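Local coordinates for probable acetyltransferase (Agrobacterium tumefaciens, PDB 2GE3), which binds acetyl coenzyme A and, as a GNAT-family member, probably transfers its acetyl group to an acceptor substrate, at residues 120-126 and 161-167. Residues are numbered along the deposited sequence; the frame is centred on the assembly and turned at random.
Sequences HRIELSV and SLNMAII. With ACO (acetyl coenzyme *a), chain E.
In the mixed sheet of this GNAT fold, strand 121-126 pairs antiparallel with strand 161-167, the N-to-C directions of the two segments 161° apart. Ile122, Leu124 and Val126 each exchange two backbone hydrogen bonds with Ile166, Met164 and Leu162 respectively; the shortest joins Leu162 N to Val126 O at 2.7 Å. Side chains of these pairs share one face, where helix 131-140 and Phe142 pack. Leu124 CD1 lies beside Met164 CB (3.6 Å). In this selenomethionine, CG anti to the carbonyl carbon and an extended chi2 (-173°) carry Met164 SE to 4.1 Å from Val126 CG1. On the other face the guanidinium of Arg121 lies over the methyl of Ala165, NH1 to CB 3.4 Å. An extended chain from CG to NE carries it there, and Arg121 NE and NH2 both meet Glu123 OE2 in the guanidinium plane at 3.2 Å, a side-on salt bridge to one oxygen. Arg121 NH2 also pairs with Glu145, and Glu123 OE1 with Arg83. Ile167 CG2 sits over one face of the His120 ring, 3.4 Å from CE1, while His120 NE2 bonds Asp150 of the second subunit. Farther along, one water donates to both Leu124 O and Asn163 OD1, bridging the strands. Val126 CG2 approaches the acetyl oxygen O of the cofactor at 3.5 Å. The chemistry is thus divided: an apolar face reaching the acetyl group, and a mixed one on which the two-nitrogen grip probably fixes the guanidinium's rotation near the subunit interface.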
loop_
_atom_site.group_PDB
_atom_site.type_symbol
_atom_site.label_atom_id
_atom_site.label_comp_id
_atom_site.label_asym_id
_atom_site.label_seq_id
_atom_site.Cartn_x
_atom_site.Cartn_y
_atom_site.Cartn_z
ATOM N N HIS A 120 0.694 14.553 -8.035
ATOM C CA HIS A 120 0.206 14.199 -9.383
ATOM C C HIS A 120 -1.000 13.214 -9.310
ATOM O O HIS A 120 -2.011 13.303 -10.087
ATOM C CB HIS A 120 1.428 13.624 -10.221
ATOM C CG HIS A 120 1.063 13.055 -11.556
ATOM N ND1 HIS A 120 0.810 13.837 -12.666
ATOM C CD2 HIS A 120 0.940 11.769 -11.964
ATOM C CE1 HIS A 120 0.559 13.061 -13.697
ATOM N NE2 HIS A 120 0.648 11.800 -13.304
ATOM N N ARG A 121 -0.849 12.271 -8.383
ATOM C CA ARG A 121 -1.711 11.085 -8.293
ATOM C C ARG A 121 -2.285 10.871 -6.892
ATOM O O ARG A 121 -1.551 10.911 -5.915
ATOM C CB ARG A 121 -0.999 9.861 -8.857
ATOM C CG ARG A 121 -1.786 8.533 -8.748
ATOM C CD ARG A 121 -0.849 7.442 -9.228
ATOM N NE ARG A 121 -1.420 6.212 -8.698
ATOM C CZ ARG A 121 -2.439 5.559 -9.283
ATOM N NH1 ARG A 121 -2.947 5.955 -10.478
ATOM N NH2 ARG A 121 -2.951 4.517 -8.667
ATOM N N ILE A 122 -3.618 10.854 -6.818
ATOM C CA ILE A 122 -4.367 10.503 -5.631
ATOM C C ILE A 122 -5.056 9.106 -5.783
ATOM O O ILE A 122 -5.778 8.870 -6.704
ATOM C CB ILE A 122 -5.379 11.545 -5.160
ATOM C CG1 ILE A 122 -4.811 12.946 -5.157
ATOM C CG2 ILE A 122 -5.926 11.131 -3.740
ATOM C CD1 ILE A 122 -3.444 13.121 -4.363
ATOM N N GLU A 123 -4.776 8.195 -4.851
ATOM C CA GLU A 123 -5.289 6.847 -4.945
ATOM C C GLU A 123 -6.014 6.460 -3.666
ATOM O O GLU A 123 -5.845 7.107 -2.644
ATOM C CB GLU A 123 -4.166 5.849 -5.352
ATOM C CG GLU A 123 -3.276 5.439 -4.247
ATOM C CD GLU A 123 -1.948 4.625 -4.703
ATOM O OE1 GLU A 123 -1.560 3.813 -3.831
ATOM O OE2 GLU A 123 -1.354 4.745 -5.848
ATOM N N LEU A 124 -6.919 5.494 -3.797
ATOM C CA LEU A 124 -7.817 5.030 -2.735
ATOM C C LEU A 124 -8.226 3.607 -3.009
ATOM O O LEU A 124 -8.149 3.087 -4.153
ATOM C CB LEU A 124 -9.031 5.977 -2.542
ATOM C CG LEU A 124 -10.078 6.229 -3.599
ATOM C CD1 LEU A 124 -11.036 4.951 -3.825
ATOM C CD2 LEU A 124 -10.842 7.482 -3.250
ATOM N N SER A 125 -8.575 2.929 -1.939
ATOM C CA SER A 125 -9.177 1.595 -1.994
ATOM C C SER A 125 -10.538 1.655 -1.331
ATOM O O SER A 125 -10.641 2.266 -0.299
ATOM C CB SER A 125 -8.299 0.651 -1.201
ATOM O OG SER A 125 -7.246 0.291 -2.129
ATOM N N VAL A 126 -11.561 1.037 -1.908
ATOM C CA VAL A 126 -12.891 1.046 -1.351
ATOM C C VAL A 126 -13.523 -0.364 -1.400
ATOM O O VAL A 126 -13.340 -1.088 -2.390
ATOM C CB VAL A 126 -13.766 2.140 -2.075
ATOM C CG1 VAL A 126 -13.920 1.833 -3.621
ATOM C CG2 VAL A 126 -15.057 2.312 -1.442
ATOM N N SER A 161 -12.140 -5.459 -2.869
ATOM C CA SER A 161 -11.818 -4.041 -2.739
ATOM C C SER A 161 -11.656 -3.499 -4.178
ATOM O O SER A 161 -11.208 -4.203 -5.050
ATOM C CB SER A 161 -10.495 -3.879 -1.965
ATOM O OG SER A 161 -10.535 -2.644 -1.313
ATOM N N LEU A 162 -12.048 -2.270 -4.415
ATOM C CA LEU A 162 -11.853 -1.607 -5.709
ATOM C C LEU A 162 -10.824 -0.577 -5.547
ATOM O O LEU A 162 -10.876 0.247 -4.604
ATOM C CB LEU A 162 -13.126 -0.895 -6.181
ATOM C CG LEU A 162 -14.384 -1.787 -6.288
ATOM C CD1 LEU A 162 -15.608 -1.036 -6.847
ATOM C CD2 LEU A 162 -14.158 -3.119 -7.060
ATOM N N ASN A 163 -9.907 -0.568 -6.488
ATOM C CA ASN A 163 -8.878 0.503 -6.511
ATOM C C ASN A 163 -9.267 1.566 -7.454
ATOM O O ASN A 163 -9.684 1.268 -8.543
ATOM C CB ASN A 163 -7.527 -0.050 -6.989
ATOM C CG ASN A 163 -6.975 -1.004 -5.992
ATOM O OD1 ASN A 163 -6.848 -0.613 -4.878
ATOM N ND2 ASN A 163 -6.777 -2.283 -6.351
HETATM N N MSE A 164 -9.067 2.801 -7.066
HETATM C CA MSE A 164 -9.519 3.914 -7.888
HETATM C C MSE A 164 -8.431 4.959 -7.743
HETATM O O MSE A 164 -7.713 4.938 -6.763
HETATM C CB MSE A 164 -10.859 4.439 -7.387
HETATM C CG MSE A 164 -12.011 3.300 -7.353
HETATM SE SE MSE A 164 -13.658 4.305 -6.881
HETATM C CE MSE A 164 -13.950 5.221 -8.694
ATOM N N ALA A 165 -8.326 5.857 -8.709
ATOM C CA ALA A 165 -7.346 6.916 -8.671
ATOM C C ALA A 165 -7.772 8.158 -9.493
ATOM O O ALA A 165 -8.572 8.072 -10.465
ATOM C CB ALA A 165 -5.983 6.403 -9.108
ATOM N N ILE A 166 -7.236 9.298 -9.094
ATOM C CA ILE A 166 -7.378 10.524 -9.885
ATOM C C ILE A 166 -6.017 11.066 -10.234
ATOM O O ILE A 166 -5.097 10.979 -9.437
ATOM C CB ILE A 166 -8.290 11.585 -9.133
ATOM C CG1 ILE A 166 -8.954 12.576 -10.088
ATOM C CG2 ILE A 166 -7.527 12.214 -7.941
ATOM C CD1 ILE A 166 -10.221 13.336 -9.391
ATOM N N ILE A 167 -5.865 11.604 -11.448
ATOM C CA ILE A 167 -4.585 12.196 -11.869
ATOM C C ILE A 167 -4.856 13.678 -12.162
ATOM O O ILE A 167 -5.819 14.000 -12.890
ATOM C CB ILE A 167 -3.863 11.449 -13.033
ATOM C CG1 ILE A 167 -3.113 10.210 -12.527
ATOM C CG2 ILE A 167 -2.800 12.354 -13.777
ATOM C CD1 ILE A 167 -3.501 9.147 -13.256
HETATM N N1A ACO E . -25.931 3.732 -3.488
HETATM C C2A ACO E . -25.613 4.470 -4.552
HETATM N N3A ACO E . -25.404 5.793 -4.435
HETATM C C4A ACO E . -25.543 6.416 -3.237
HETATM C C5A ACO E . -25.862 5.677 -2.051
HETATM C C6A ACO E . -26.070 4.245 -2.228
HETATM N N6A ACO E . -26.362 3.518 -1.071
HETATM N N7A ACO E . -25.990 6.574 -0.992
HETATM C C8A ACO E . -25.707 7.798 -1.440
HETATM N N9A ACO E . -25.480 7.695 -2.778
HETATM C C1B ACO E . -25.102 8.805 -3.614
HETATM C C2B ACO E . -25.821 10.119 -3.356
HETATM O O2B ACO E . -26.954 10.122 -4.252
HETATM C C3B ACO E . -24.659 11.037 -3.761
HETATM O O3B ACO E . -24.508 10.980 -5.188
HETATM P P3B ACO E . -25.255 11.947 -6.284
HETATM O O7A ACO E . -26.758 11.700 -6.341
HETATM O O8A ACO E . -24.550 11.365 -7.511
HETATM O O9A ACO E . -25.072 13.330 -5.752
HETATM C C4B ACO E . -23.382 10.368 -3.250
HETATM O O4B ACO E . -23.695 8.981 -3.280
HETATM C C5B ACO E . -23.075 10.766 -1.779
HETATM O O5B ACO E . -22.537 12.080 -1.783
HETATM P P1A ACO E . -22.259 12.926 -0.519
HETATM O O1A ACO E . -21.293 13.938 -1.008
HETATM O O2A ACO E . -23.685 13.193 -0.088
HETATM O O3A ACO E . -21.526 11.819 0.416
HETATM P P2A ACO E . -21.312 11.771 1.964
HETATM O O4A ACO E . -21.393 13.059 2.722
HETATM O O5A ACO E . -22.236 10.670 2.407
HETATM O O6A ACO E . -19.746 11.268 2.036
HETATM C CBP ACO E . -18.760 9.080 2.508
HETATM C CCP ACO E . -19.415 9.989 1.454
HETATM C CDP ACO E . -18.595 7.669 1.852
HETATM C CEP ACO E . -17.414 9.638 2.969
HETATM C CAP ACO E . -19.589 8.997 3.853
HETATM O OAP ACO E . -20.855 8.508 3.486
HETATM C C9P ACO E . -19.100 8.121 4.973
HETATM O O9P ACO E . -18.345 8.586 5.826
HETATM N N8P ACO E . -19.519 6.842 5.035
HETATM C C7P ACO E . -18.941 5.956 6.073
HETATM C C6P ACO E . -17.434 5.818 6.002
HETATM C C5P ACO E . -16.806 5.556 4.655
HETATM O O5P ACO E . -17.324 4.839 3.804
HETATM N N4P ACO E . -15.598 6.103 4.463
HETATM C C3P ACO E . -15.035 6.211 3.132
HETATM C C2P ACO E . -14.697 4.831 2.623
HETATM S S1P ACO E . -13.344 4.156 3.554
HETATM C C ACO E . -13.042 3.490 2.051
HETATM O O ACO E . -13.482 4.061 1.090
HETATM C CH3 ACO E . -12.147 2.276 2.044
HETATM O O HOH W 1 -5.485 1.665 -4.236
#